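Long-range contacts in fumarylacetoacetate hydrolase (Burkholderia xenovorans, PDB 5TI1), which probably hydrolyses fumarylacetoacetate to fumarate and acetoacetate, the final step of phenylalanine and tyrosine breakdown, using a bound magnesium ion: residues Gly254-Asn259 with Pro288-Leu293; His160-Gly165 with Lys172-Pro177; Gly205-Pro210 with Ala263-Gln268; Gly62-Asp67 with Leu134-Asp139; Val243-Ala248 with Gln356-Thr361. All blocks are in the same frame, centred on the assembly; numbering follows the deposited sequence. Where two conformers were deposited one is given.

In the fold
Interactions 1 and 4 are both antiparallel strand pairs, in the C-terminal and N-terminal family regions respectively, and they touch where Trp289 CH2 meets Ile65 CG1 at 3.9 Å. Interaction 1 is deeply buried near the centre of the chain and relies on backbone bonds and apolar side chains. Interaction 4, partly buried and about 18 Å away between centres, adds a salt bridge and a water. Interactions 2, 3 and 5 are also largely buried, but away from the chain's centre and beside the second subunit: each packs helix 158-168, 264-270 or 353-362 against another segment. Interaction 2 has no direct hydrogen bond, interaction 3 uses bridging waters, and interaction 5 combines one direct bond with a water.

Interaction 1: residues Gly254-Asn259 with Pro288-Leu293; sequences GMVLLN and PWIVTL
Val256 and Ile290 share one first torsion: CG1 of each is anti to its own carbonyl carbon, with chi1 at -64° in Val256 and -61° in Ile290. The two side chains run side by side, pointing the same way, and Val256 CG1 meets Ile290 CG1 at 3.6 Å. The second branch of Ile290, CG2, is anti to its backbone N and lies 3.7 Å from Gly254 CA, close to Met255 N as well. Behind these side chains the backbones form a short antiparallel pairing. Met255 and Val291 are its hydrogen-bonded pair: Met255 N donates to Val291 O at 2.9 Å, and Val291 N returns the bond to Met255 O at 3.0 Å. Both bonds lie in the plane of the accepting carbonyl, and Met255 O is also approached by the CA-H of Ile290. At the next, non-hydrogen-bonded pair, Gly254 and Thr292 come within 4.0 Å of each other at CA. Without a side chain, Gly254 lets Val291 O approach its CA to 3.1 Å. Past this point Thr292 is the N-cap of helix 293-296, its OG1 accepting from Ala295 N. Met255 and Val291 direct their side chains to the same face of the sheet, where both pack on Phe432 of strand 429-440. Ile290 also touches Val232, Leu94 and Val146. Strand 252-263 thus runs inside the mixed sheet, with strand 223-233 along one edge, bonded through Val232 and Gly230, and strand 284-292 along the other.

Interaction 2: residues His160-Gly165 with Lys172-Pro177; sequences HATNVG and KNALLP
Ala174 and Leu175, in the loop that follows helix 158-168, bury most of the surface here, and Thr162 is their main counterpart on the helix. Ala174 points its CB at the helix, where it rests 3.5 Å from Thr162 O and also approaches the methyl CG2 of Thr162. Its carbonyl turns to the next helical turn: Ala174 O receives the CA-H of Gly165 at a CA to O distance of 3.4 Å, a fairly straight contact of 160° at the hydrogen. The bare CA of Gly165 is what permits so close an approach. Leu175 reaches the helix with its side chain. CG is anti to the carbonyl carbon (chi1 -70°), and the CD2 branch settles 3.5 Å from Ala161 CB and 3.9 Å from Thr162 OG1, the side chains of Thr162 and Leu175 crossing obliquely. Thr162 OG1 itself is hydrogen-bonded to Lys158 O, one turn back, and touches Leu175 only by van der Waals contact. Farther along the loop, Leu176 and Pro177 pack on Val272 and Trp269 of the second subunit. The same helix carries His160, the predicted proton acceptor. With no hydrogen bond between the segments, the fit depends on apolar packing and one CA-H...O contact, whereas the loop carbonyls of Asn173 and Ala174 accept from Arg169, a predicted substrate-binding residue whose guanidinium they probably orient.

Interaction 3: residues Gly205-Pro210 with Ala263-Gln268; sequences GQLKLP and ARDIQQ
Leu207 and Ile266 make the tight half of this contact. Leu207 CG is anti to the carbonyl carbon, and from there the CD2 branch wedges against the start of the helix, 3.7 Å from Ile266 CG1 and 3.5 Å from Asp265 OD2. Ile266, with CG1 likewise anti to its carbonyl carbon (chi1 -67°), extends CD1 along the strand to 3.9 Å from Gly205 CA, where no side chain intervenes. The Asp265 carboxylate has polar partners of its own: OD2 accepts from Arg221 N, and OD1 from the N-H of Ile266 at 2.9 Å, met from above the carboxylate plane. This is a strand-on-helix packing in the C-terminal FAH region, in which strand segment 205-207 crosses helix segment 264-268 with the axes 7.2 Å apart and their directions 72° from each other. From this first turn Arg264 forms a salt bridge with Glu226, a magnesium ligand, and Gln267, predicted to bind substrate, points away from the strand. The other half of the contact is looser, and no direct hydrogen bond joins the backbones. Water 1 donates to both Gln206 O and Ile266 O, at 2.8 Å each. Water 2 accepts from Lys208 N at 2.7 Å and donates to Asp265 O. Beyond it Lys208 is exposed and its chain leads away from the helix, NZ donating to Leu209 O and to Gln212 O. The amide of Gln206 also leaves the contact, its NE2 donating to Tyr313 OH and Glu181 O of the second subunit.

Interaction 4: residues Gly62-Asp67 with Leu134-Asp139; sequences GDSIVD and LIRQAD
Strands 64-67 and 134-136 form an antiparallel pair at one margin of the five-stranded sheet in the N-terminal region, strand 134-136 being outermost within the chain. At the hydrogen-bonded pair Ile65 and Ile135, Ile135 N donates to Ile65 O at 2.9 Å, whereas the return bond from Ile65 N to Ile135 O is bent and weak. Gln137 extends the pairing past the strand. Its backbone N gives an almost straight bond to Asp63 O at 2.9 Å, and its extended side chain brings NE2 to Ser64 O, again at 2.9 Å, the acceptor lying in the amide plane. Asp63 O has a second donor, water 3, which itself accepts from Arg136 NE and Ala138 N. The Asp63 carboxylate stacks over one face of the Arg136 guanidinium with the planes 9° apart, so the salt bridge is electrostatic and no N-H points at OD2. Ser64 OG donates to Asp63 OD1. Asp67 OD2 is held by Arg56, and its OD1 caps Ala70 N. The Ile65 side chain crosses that of Gln137 at about a right angle, with Ile65 CG1 3.5 Å from Gln137 CG.

Interaction 5: residues Val243-Ala248 with Gln356-Thr361; sequences VTCADA and QLAHHT
The flat side chains of residues 356-361 have their partners outside the contact: His359 ND1 is hydrogen-bonded to Tyr313 OH, the His360 ring bonds Thr152 OG1 through NE2 and meets Phe277 of the second subunit obliquely, and the Gln356 amide donates from NE2 to Ser156 OG. What remains for residues 243-248 is a packing of helix 353-362 on the start of the short, weakly bonded helix 245-248. Thr244 is the N-cap of that helix, its OG1 accepting from Asp247 N. Cys245 and Ala358 bring the backbones together, Ala358 CB lying 3.8 Å from Cys245 CA. Farther along, the CD2 branch of Leu357, whose CG is anti to the backbone N (chi1 -173°), reaches Ala248 and lies 4.0 Å from its CB. Val243 provides the polar link ahead of the N-cap. Its N-H points almost straight at Thr361 OG1, 2.8 Å from N to O, because chi1 of 67° places this hydroxyl in the crowded position between backbone N and carbonyl carbon. The carbonyl of Val243 is occupied too, receiving the CA-H of Ala358. The other side of helix 353-362 lies at the subunit interface, where His359 O accepts from Asn278 ND2 of the second subunit. Water 4 spans the two backbones, donating to Val243 O at 2.7 Å and to Ala358 O at 2.6 Å.

Interaction 1: residues Gly254-Asn259 with Pro288-Leu293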
# COMPACT_ATOMS: atom_id res chain seq x y z
N GLY B 254 -14.67 -1.53 -12.02
CA GLY B 254 -15.75 -0.61 -11.72
C GLY B 254 -15.26 0.56 -10.91
O GLY B 254 -14.05 0.77 -10.75
N MET B 255 -16.21 1.32 -10.35
CA MET B 255 -15.91 2.57 -9.68
C MET B 255 -16.71 2.68 -8.39
O MET B 255 -17.80 2.12 -8.27
CB MET B 255 -16.22 3.76 -10.59
CG MET B 255 -15.62 5.07 -10.14
SD MET B 255 -16.06 6.38 -11.29
CE MET B 255 -15.26 5.80 -12.79
N VAL B 256 -16.14 3.42 -7.43
CA VAL B 256 -16.79 3.80 -6.19
C VAL B 256 -16.58 5.30 -5.99
O VAL B 256 -15.76 5.92 -6.66
CB VAL B 256 -16.26 3.01 -4.98
CG1 VAL B 256 -16.58 1.53 -5.12
CG2 VAL B 256 -14.76 3.26 -4.81
N LEU B 257 -17.32 5.86 -5.04
CA LEU B 257 -17.02 7.20 -4.54
C LEU B 257 -15.94 7.10 -3.46
O LEU B 257 -15.87 6.11 -2.74
CB LEU B 257 -18.27 7.85 -3.96
CG LEU B 257 -19.47 7.95 -4.92
CD1 LEU B 257 -20.70 8.46 -4.19
CD2 LEU B 257 -19.15 8.84 -6.09
N LEU B 258 -15.12 8.14 -3.35
CA LEU B 258 -13.93 8.09 -2.50
C LEU B 258 -13.71 9.45 -1.87
O LEU B 258 -13.56 10.45 -2.58
CB LEU B 258 -12.69 7.65 -3.31
CG LEU B 258 -11.40 7.30 -2.55
CD1 LEU B 258 -10.49 6.36 -3.39
CD2 LEU B 258 -10.62 8.53 -2.14
N ASN B 259 -13.71 9.50 -0.54
CA ASN B 259 -13.40 10.71 0.21
C ASN B 259 -12.04 10.52 0.85
O ASN B 259 -11.90 9.79 1.84
CB ASN B 259 -14.47 11.00 1.26
CG ASN B 259 -14.21 12.31 2.00
OD1 ASN B 259 -13.20 12.98 1.75
ND2 ASN B 259 -15.13 12.68 2.91
N PRO B 288 -19.98 1.72 -0.74
CA PRO B 288 -19.93 0.25 -0.70
C PRO B 288 -20.26 -0.46 -2.01
O PRO B 288 -19.91 -1.64 -2.15
CB PRO B 288 -20.96 -0.10 0.39
CG PRO B 288 -21.94 1.03 0.34
CD PRO B 288 -21.16 2.26 -0.03
N TRP B 289 -20.91 0.21 -2.96
CA TRP B 289 -21.37 -0.43 -4.20
C TRP B 289 -20.41 -0.14 -5.36
O TRP B 289 -20.20 1.02 -5.73
CB TRP B 289 -22.78 0.05 -4.57
CG TRP B 289 -23.85 -0.39 -3.61
CD1 TRP B 289 -24.56 0.40 -2.76
CD2 TRP B 289 -24.30 -1.74 -3.39
NE1 TRP B 289 -25.44 -0.36 -2.03
CE2 TRP B 289 -25.30 -1.68 -2.39
CE3 TRP B 289 -23.96 -2.98 -3.93
CZ2 TRP B 289 -25.97 -2.81 -1.93
CZ3 TRP B 289 -24.62 -4.11 -3.47
CH2 TRP B 289 -25.62 -4.02 -2.48
N ILE B 290 -19.85 -1.18 -5.95
CA ILE B 290 -18.96 -0.98 -7.09
C ILE B 290 -19.82 -0.99 -8.34
O ILE B 290 -20.39 -2.02 -8.71
CB ILE B 290 -17.86 -2.04 -7.17
CG1 ILE B 290 -16.98 -1.99 -5.91
CG2 ILE B 290 -17.00 -1.75 -8.38
CD1 ILE B 290 -15.80 -2.94 -5.96
N VAL B 291 -19.94 0.17 -8.97
CA VAL B 291 -20.69 0.30 -10.23
C VAL B 291 -19.76 -0.15 -11.34
O VAL B 291 -18.66 0.39 -11.49
CB VAL B 291 -21.16 1.75 -10.44
CG1 VAL B 291 -21.76 1.91 -11.85
CG2 VAL B 291 -22.19 2.16 -9.36
N THR B 292 -20.18 -1.16 -12.11
CA THR B 292 -19.28 -1.76 -13.10
C THR B 292 -19.00 -0.80 -14.25
O THR B 292 -19.83 0.03 -14.63
CB THR B 292 -19.86 -3.06 -13.69
OG1 THR B 292 -21.13 -2.80 -14.31
CG2 THR B 292 -20.02 -4.13 -12.62
N LEU B 293 -17.80 -0.94 -14.81
CA LEU B 293 -17.43 -0.11 -15.95
C LEU B 293 -18.39 -0.34 -17.12
O LEU B 293 -18.72 0.61 -17.84
CB LEU B 293 -15.99 -0.41 -16.34
CG LEU B 293 -15.46 0.59 -17.37
CD1 LEU B 293 -15.30 1.97 -16.75
CD2 LEU B 293 -14.17 0.11 -18.00

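Interaction 2: residues His160-Gly165 with Lys172-Pro177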
# COMPACT_ATOMS: atom_id res chain seq x y z
N HIS B 160 -8.48 21.78 -9.78
CA HIS B 160 -7.99 21.60 -8.42
C HIS B 160 -6.52 21.99 -8.31
O HIS B 160 -6.13 22.75 -7.41
CB HIS B 160 -8.20 20.16 -7.99
CG HIS B 160 -7.66 19.86 -6.62
ND1 HIS B 160 -8.31 20.25 -5.47
CD2 HIS B 160 -6.52 19.24 -6.22
CE1 HIS B 160 -7.61 19.87 -4.42
NE2 HIS B 160 -6.52 19.26 -4.84
N ALA B 161 -5.68 21.47 -9.21
CA ALA B 161 -4.27 21.84 -9.21
C ALA B 161 -4.09 23.33 -9.41
O ALA B 161 -3.15 23.92 -8.86
CB ALA B 161 -3.52 21.06 -10.29
N THR B 162 -4.96 23.94 -10.22
CA THR B 162 -4.92 25.39 -10.40
C THR B 162 -5.31 26.11 -9.12
O THR B 162 -4.60 27.01 -8.65
CB THR B 162 -5.83 25.80 -11.55
OG1 THR B 162 -5.37 25.17 -12.76
CG2 THR B 162 -5.81 27.31 -11.74
N ASN B 163 -6.45 25.74 -8.53
CA ASN B 163 -6.90 26.38 -7.29
C ASN B 163 -5.84 26.26 -6.21
O ASN B 163 -5.40 27.27 -5.64
CB ASN B 163 -8.22 25.76 -6.82
CG ASN B 163 -9.39 26.17 -7.68
OD1 ASN B 163 -9.37 27.23 -8.31
ND2 ASN B 163 -10.42 25.33 -7.73
N VAL B 164 -5.41 25.03 -5.92
CA VAL B 164 -4.42 24.78 -4.88
C VAL B 164 -3.11 25.48 -5.21
O VAL B 164 -2.53 26.18 -4.37
CB VAL B 164 -4.21 23.27 -4.70
CG1 VAL B 164 -2.97 23.00 -3.87
CG2 VAL B 164 -5.43 22.65 -4.06
N GLY B 165 -2.62 25.31 -6.44
CA GLY B 165 -1.38 25.95 -6.84
C GLY B 165 -1.44 27.46 -6.77
O GLY B 165 -0.43 28.10 -6.47
N LYS B 172 -0.66 32.74 -12.15
CA LYS B 172 0.24 32.61 -13.29
C LYS B 172 1.14 31.38 -13.16
O LYS B 172 1.45 30.72 -14.15
CB LYS B 172 1.08 33.87 -13.44
N ASN B 173 1.58 31.07 -11.94
CA ASN B 173 2.44 29.92 -11.70
C ASN B 173 1.72 28.81 -10.94
O ASN B 173 2.31 28.11 -10.13
CB ASN B 173 3.69 30.33 -10.92
CG ASN B 173 4.46 31.43 -11.61
OD1 ASN B 173 5.35 31.16 -12.42
ND2 ASN B 173 4.13 32.68 -11.29
N ALA B 174 0.42 28.64 -11.21
CA ALA B 174 -0.37 27.68 -10.44
C ALA B 174 0.05 26.23 -10.73
O ALA B 174 0.10 25.41 -9.81
CB ALA B 174 -1.86 27.86 -10.72
N LEU B 175 0.34 25.91 -11.98
CA LEU B 175 0.60 24.55 -12.40
C LEU B 175 2.10 24.32 -12.51
O LEU B 175 2.81 25.09 -13.17
CB LEU B 175 -0.07 24.24 -13.74
CG LEU B 175 -1.59 24.15 -13.76
CD1 LEU B 175 -2.08 23.77 -15.15
CD2 LEU B 175 -2.06 23.14 -12.73
N LEU B 176 2.59 23.26 -11.86
CA LEU B 176 3.98 22.90 -12.01
C LEU B 176 4.19 22.21 -13.36
O LEU B 176 3.29 21.53 -13.86
CB LEU B 176 4.42 22.00 -10.87
CG LEU B 176 4.48 22.75 -9.53
CD1 LEU B 176 4.63 21.79 -8.35
CD2 LEU B 176 5.62 23.76 -9.56
N PRO B 177 5.36 22.38 -13.97
CA PRO B 177 5.53 21.89 -15.34
C PRO B 177 5.28 20.39 -15.50
O PRO B 177 4.72 19.98 -16.52
CB PRO B 177 6.98 22.28 -15.67
CG PRO B 177 7.65 22.42 -14.35
CD PRO B 177 6.60 22.96 -13.43

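Interaction 3: residues Gly205-Pro210 with Ala263-Gln268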
# COMPACT_ATOMS: atom_id res chain seq x y z
N GLY B 205 -1.38 15.51 15.59
CA GLY B 205 -0.13 15.41 14.84
C GLY B 205 0.72 16.63 15.08
O GLY B 205 0.40 17.48 15.91
N GLN B 206 1.82 16.71 14.34
CA GLN B 206 2.71 17.87 14.42
C GLN B 206 2.15 19.00 13.57
O GLN B 206 1.83 18.81 12.40
CB GLN B 206 4.12 17.51 13.96
CG GLN B 206 4.81 16.44 14.80
CD GLN B 206 6.32 16.46 14.67
OE1 GLN B 206 6.92 17.47 14.27
NE2 GLN B 206 6.96 15.34 15.01
N LEU B 207 2.05 20.18 14.17
CA LEU B 207 1.55 21.38 13.52
C LEU B 207 2.63 22.45 13.58
O LEU B 207 3.28 22.63 14.62
CB LEU B 207 0.27 21.89 14.21
CG LEU B 207 -0.82 20.86 14.50
CD1 LEU B 207 -1.95 21.47 15.37
CD2 LEU B 207 -1.37 20.31 13.19
N LYS B 208 2.83 23.16 12.48
CA LYS B 208 3.82 24.23 12.41
C LYS B 208 3.07 25.55 12.39
O LYS B 208 2.47 25.92 11.37
CB LYS B 208 4.73 24.07 11.20
CG LYS B 208 5.74 25.21 11.00
CD LYS B 208 6.83 25.22 12.08
CE LYS B 208 7.85 26.34 11.83
NZ LYS B 208 7.23 27.71 11.83
N LEU B 209 3.08 26.25 13.53
CA LEU B 209 2.40 27.52 13.64
C LEU B 209 3.30 28.65 13.14
O LEU B 209 4.53 28.57 13.24
CB LEU B 209 1.99 27.78 15.09
CG LEU B 209 1.11 26.68 15.67
CD1 LEU B 209 0.84 26.92 17.15
CD2 LEU B 209 -0.20 26.55 14.89
N PRO B 210 2.70 29.71 12.58
CA PRO B 210 3.52 30.77 11.96
C PRO B 210 4.38 31.54 12.95
O PRO B 210 5.39 32.12 12.54
CB PRO B 210 2.47 31.68 11.31
CG PRO B 210 1.22 31.44 12.12
CD PRO B 210 1.26 29.98 12.47
N ALA B 263 -5.80 16.15 6.48
CA ALA B 263 -5.45 17.08 7.55
C ALA B 263 -4.41 18.04 6.98
O ALA B 263 -3.21 17.73 6.95
CB ALA B 263 -4.92 16.35 8.78
N ARG B 264 -4.86 19.20 6.50
CA ARG B 264 -4.01 20.01 5.64
C ARG B 264 -2.90 20.71 6.39
O ARG B 264 -1.82 20.93 5.82
CB ARG B 264 -4.84 21.04 4.88
CG ARG B 264 -5.92 20.39 4.08
CD ARG B 264 -6.33 21.21 2.90
NE ARG B 264 -7.27 20.43 2.11
CZ ARG B 264 -6.92 19.51 1.22
NH1 ARG B 264 -5.62 19.26 0.99
NH2 ARG B 264 -7.86 18.85 0.57
N ASP B 265 -3.12 21.07 7.66
CA ASP B 265 -2.03 21.66 8.43
C ASP B 265 -0.97 20.63 8.77
O ASP B 265 0.23 20.93 8.73
CB ASP B 265 -2.56 22.35 9.70
CG ASP B 265 -3.55 21.50 10.50
OD1 ASP B 265 -3.93 20.41 10.05
OD2 ASP B 265 -3.95 21.95 11.59
N ILE B 266 -1.38 19.39 9.09
CA ILE B 266 -0.42 18.31 9.23
C ILE B 266 0.33 18.10 7.91
O ILE B 266 1.54 17.82 7.91
CB ILE B 266 -1.13 17.02 9.69
CG1 ILE B 266 -1.68 17.20 11.12
CG2 ILE B 266 -0.20 15.82 9.65
CD1 ILE B 266 -2.35 15.95 11.68
N GLN B 267 -0.36 18.26 6.78
CA GLN B 267 0.27 18.00 5.49
C GLN B 267 1.35 19.02 5.19
O GLN B 267 2.45 18.66 4.74
CB GLN B 267 -0.78 17.98 4.37
CG GLN B 267 -0.18 17.64 2.99
CD GLN B 267 -1.20 17.66 1.86
OE1 GLN B 267 -1.97 16.72 1.69
NE2 GLN B 267 -1.19 18.72 1.06
N GLN B 268 1.05 20.30 5.41
CA GLN B 268 1.98 21.38 5.09
C GLN B 268 3.34 21.16 5.75
O GLN B 268 4.38 21.39 5.13
CB GLN B 268 1.39 22.71 5.53
CG GLN B 268 1.71 23.87 4.61
CD GLN B 268 0.98 23.76 3.29
OE1 GLN B 268 1.44 23.07 2.37
NE2 GLN B 268 -0.17 24.42 3.19
O HOH W 1 2.80 17.22 10.30
O HOH W 2 1.54 23.01 10.13

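Interaction 4: residues Gly62-Asp67 with Leu134-Asp139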
# COMPACT_ATOMS: atom_id res chain seq x y z
N GLY B 62 -33.13 -1.34 -6.88
CA GLY B 62 -34.06 -0.52 -6.12
C GLY B 62 -33.56 -0.33 -4.70
O GLY B 62 -32.36 -0.14 -4.46
N ASP B 63 -34.48 -0.43 -3.74
CA ASP B 63 -34.12 -0.33 -2.34
C ASP B 63 -33.74 -1.69 -1.73
O ASP B 63 -33.68 -1.81 -0.51
CB ASP B 63 -35.26 0.34 -1.54
CG ASP B 63 -36.56 -0.45 -1.59
OD1 ASP B 63 -36.56 -1.60 -2.06
OD2 ASP B 63 -37.61 0.10 -1.16
N SER B 64 -33.48 -2.69 -2.56
CA SER B 64 -33.21 -4.04 -2.07
C SER B 64 -31.83 -4.51 -2.54
O SER B 64 -31.04 -3.76 -3.12
CB SER B 64 -34.32 -4.99 -2.53
OG SER B 64 -35.54 -4.69 -1.87
N ILE B 65 -31.54 -5.78 -2.26
CA ILE B 65 -30.27 -6.41 -2.62
C ILE B 65 -30.58 -7.82 -3.08
O ILE B 65 -31.36 -8.54 -2.44
CB ILE B 65 -29.29 -6.47 -1.43
CG1 ILE B 65 -29.03 -5.08 -0.84
CG2 ILE B 65 -27.99 -7.13 -1.83
CD1 ILE B 65 -28.24 -5.12 0.49
N VAL B 66 -29.98 -8.23 -4.19
CA VAL B 66 -30.06 -9.61 -4.64
C VAL B 66 -28.92 -10.40 -4.01
O VAL B 66 -27.74 -10.02 -4.14
CB VAL B 66 -30.02 -9.70 -6.17
CG1 VAL B 66 -30.07 -11.14 -6.59
CG2 VAL B 66 -31.19 -8.94 -6.78
N ASP B 67 -29.26 -11.49 -3.33
CA ASP B 67 -28.28 -12.42 -2.77
C ASP B 67 -27.81 -13.32 -3.91
O ASP B 67 -28.53 -14.22 -4.33
CB ASP B 67 -28.92 -13.22 -1.65
CG ASP B 67 -27.91 -14.07 -0.88
OD1 ASP B 67 -26.90 -14.51 -1.46
OD2 ASP B 67 -28.16 -14.30 0.33
N LEU B 134 -33.98 -11.82 -2.10
CA LEU B 134 -34.07 -10.37 -2.15
C LEU B 134 -34.23 -9.83 -0.74
O LEU B 134 -35.19 -10.18 -0.04
CB LEU B 134 -35.21 -9.90 -3.05
CG LEU B 134 -34.72 -9.52 -4.44
CD1 LEU B 134 -34.41 -10.77 -5.24
CD2 LEU B 134 -35.72 -8.65 -5.16
N ILE B 135 -33.31 -8.97 -0.33
CA ILE B 135 -33.24 -8.43 1.03
C ILE B 135 -33.31 -6.91 0.94
O ILE B 135 -32.72 -6.31 0.04
CB ILE B 135 -31.95 -8.90 1.73
CG1 ILE B 135 -32.07 -10.36 2.15
CG2 ILE B 135 -31.60 -8.03 2.92
CD1 ILE B 135 -31.31 -11.31 1.23
N ARG B 136 -34.05 -6.31 1.87
CA ARG B 136 -34.12 -4.85 1.93
C ARG B 136 -32.77 -4.29 2.37
O ARG B 136 -32.12 -4.83 3.27
CB ARG B 136 -35.21 -4.41 2.91
CG ARG B 136 -36.64 -4.80 2.51
CD ARG B 136 -37.18 -3.91 1.39
NE ARG B 136 -37.07 -2.48 1.71
CZ ARG B 136 -38.09 -1.69 2.08
NH1 ARG B 136 -39.32 -2.17 2.18
NH2 ARG B 136 -37.86 -0.41 2.33
N GLN B 137 -32.34 -3.20 1.72
CA GLN B 137 -31.12 -2.54 2.17
C GLN B 137 -31.27 -2.04 3.60
O GLN B 137 -30.29 -1.95 4.34
CB GLN B 137 -30.77 -1.39 1.23
CG GLN B 137 -30.36 -1.86 -0.17
CD GLN B 137 -30.21 -0.71 -1.15
OE1 GLN B 137 -29.88 0.41 -0.76
NE2 GLN B 137 -30.46 -0.99 -2.44
N ALA B 138 -32.51 -1.74 4.00
CA ALA B 138 -32.86 -1.37 5.37
C ALA B 138 -32.57 -2.47 6.37
O ALA B 138 -32.54 -2.21 7.58
CB ALA B 138 -34.33 -0.99 5.44
N ASP B 139 -32.36 -3.71 5.91
CA ASP B 139 -32.06 -4.81 6.81
C ASP B 139 -30.61 -5.27 6.69
O ASP B 139 -30.23 -6.25 7.33
CB ASP B 139 -33.02 -5.97 6.56
CG ASP B 139 -34.44 -5.63 6.95
OD1 ASP B 139 -34.63 -5.03 8.04
OD2 ASP B 139 -35.37 -5.94 6.16
O HOH W 3 -34.57 -0.80 2.13

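Interaction 5: residues Val243-Ala248 with Gln356-Thr361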
# COMPACT_ATOMS: atom_id res chain seq x y z
N VAL B 243 1.12 -1.66 -18.76
CA VAL B 243 -0.19 -1.69 -19.40
C VAL B 243 -0.28 -0.49 -20.34
O VAL B 243 -0.08 0.65 -19.92
CB VAL B 243 -1.33 -1.64 -18.37
CG1 VAL B 243 -2.69 -1.68 -19.07
CG2 VAL B 243 -1.20 -2.77 -17.38
N THR B 244 -0.57 -0.75 -21.63
CA THR B 244 -0.65 0.35 -22.57
C THR B 244 -1.93 1.15 -22.33
O THR B 244 -2.91 0.66 -21.74
CB THR B 244 -0.61 -0.13 -24.04
OG1 THR B 244 -1.81 -0.83 -24.37
CG2 THR B 244 0.61 -1.03 -24.29
N CYS B 245 -1.92 2.40 -22.78
CA CYS B 245 -3.07 3.25 -22.56
C CYS B 245 -4.30 2.68 -23.24
O CYS B 245 -5.40 2.67 -22.67
CB CYS B 245 -2.78 4.67 -23.05
SG CYS B 245 -3.95 5.87 -22.42
N ALA B 246 -4.13 2.17 -24.47
CA ALA B 246 -5.25 1.60 -25.20
C ALA B 246 -5.81 0.36 -24.51
O ALA B 246 -7.01 0.07 -24.64
CB ALA B 246 -4.82 1.27 -26.63
N ASP B 247 -4.97 -0.38 -23.79
CA ASP B 247 -5.39 -1.61 -23.15
C ASP B 247 -5.90 -1.38 -21.73
O ASP B 247 -6.45 -2.31 -21.12
CB ASP B 247 -4.22 -2.61 -23.14
CG ASP B 247 -4.59 -3.97 -22.55
OD1 ASP B 247 -5.66 -4.51 -22.93
OD2 ASP B 247 -3.81 -4.50 -21.73
N ALA B 248 -5.77 -0.16 -21.22
CA ALA B 248 -5.90 0.09 -19.79
C ALA B 248 -7.31 -0.22 -19.28
O ALA B 248 -7.46 -0.90 -18.25
CB ALA B 248 -5.53 1.54 -19.49
N GLN B 356 -4.09 7.24 -16.30
CA GLN B 356 -3.55 7.05 -14.96
C GLN B 356 -2.95 5.66 -14.80
O GLN B 356 -1.85 5.51 -14.28
CB GLN B 356 -4.65 7.30 -13.92
CG GLN B 356 -5.07 8.76 -13.82
CD GLN B 356 -6.34 8.95 -13.01
OE1 GLN B 356 -7.18 8.05 -12.95
NE2 GLN B 356 -6.50 10.12 -12.40
N LEU B 357 -3.68 4.63 -15.24
CA LEU B 357 -3.17 3.27 -15.14
C LEU B 357 -1.94 3.07 -16.03
O LEU B 357 -0.97 2.42 -15.63
CB LEU B 357 -4.26 2.27 -15.51
CG LEU B 357 -3.94 0.80 -15.29
CD1 LEU B 357 -3.60 0.53 -13.81
CD2 LEU B 357 -5.10 -0.06 -15.80
N ALA B 358 -1.98 3.63 -17.24
CA ALA B 358 -0.84 3.55 -18.14
C ALA B 358 0.40 4.15 -17.49
O ALA B 358 1.47 3.53 -17.48
CB ALA B 358 -1.17 4.26 -19.45
N HIS B 359 0.26 5.33 -16.90
CA HIS B 359 1.39 5.93 -16.21
C HIS B 359 1.78 5.12 -14.98
O HIS B 359 2.98 4.92 -14.72
CB HIS B 359 1.08 7.37 -15.84
CG HIS B 359 2.22 8.06 -15.16
ND1 HIS B 359 3.34 8.48 -15.84
CD2 HIS B 359 2.43 8.38 -13.86
CE1 HIS B 359 4.18 9.04 -14.99
NE2 HIS B 359 3.65 8.99 -13.79
N HIS B 360 0.79 4.64 -14.21
CA HIS B 360 1.08 3.84 -13.02
C HIS B 360 2.03 2.68 -13.33
O HIS B 360 2.90 2.35 -12.52
CB HIS B 360 -0.22 3.30 -12.42
CG HIS B 360 -0.12 2.94 -10.96
ND1 HIS B 360 1.04 2.47 -10.39
CD2 HIS B 360 -1.04 3.00 -9.97
CE1 HIS B 360 0.83 2.25 -9.10
NE2 HIS B 360 -0.42 2.56 -8.82
N THR B 361 1.86 2.05 -14.49
CA THR B 361 2.61 0.84 -14.82
C THR B 361 3.73 1.06 -15.84
O THR B 361 4.43 0.10 -16.17
CB THR B 361 1.65 -0.23 -15.35
OG1 THR B 361 1.09 0.20 -16.61
CG2 THR B 361 0.51 -0.45 -14.35
O HOH W 4 2.20 1.94 -19.38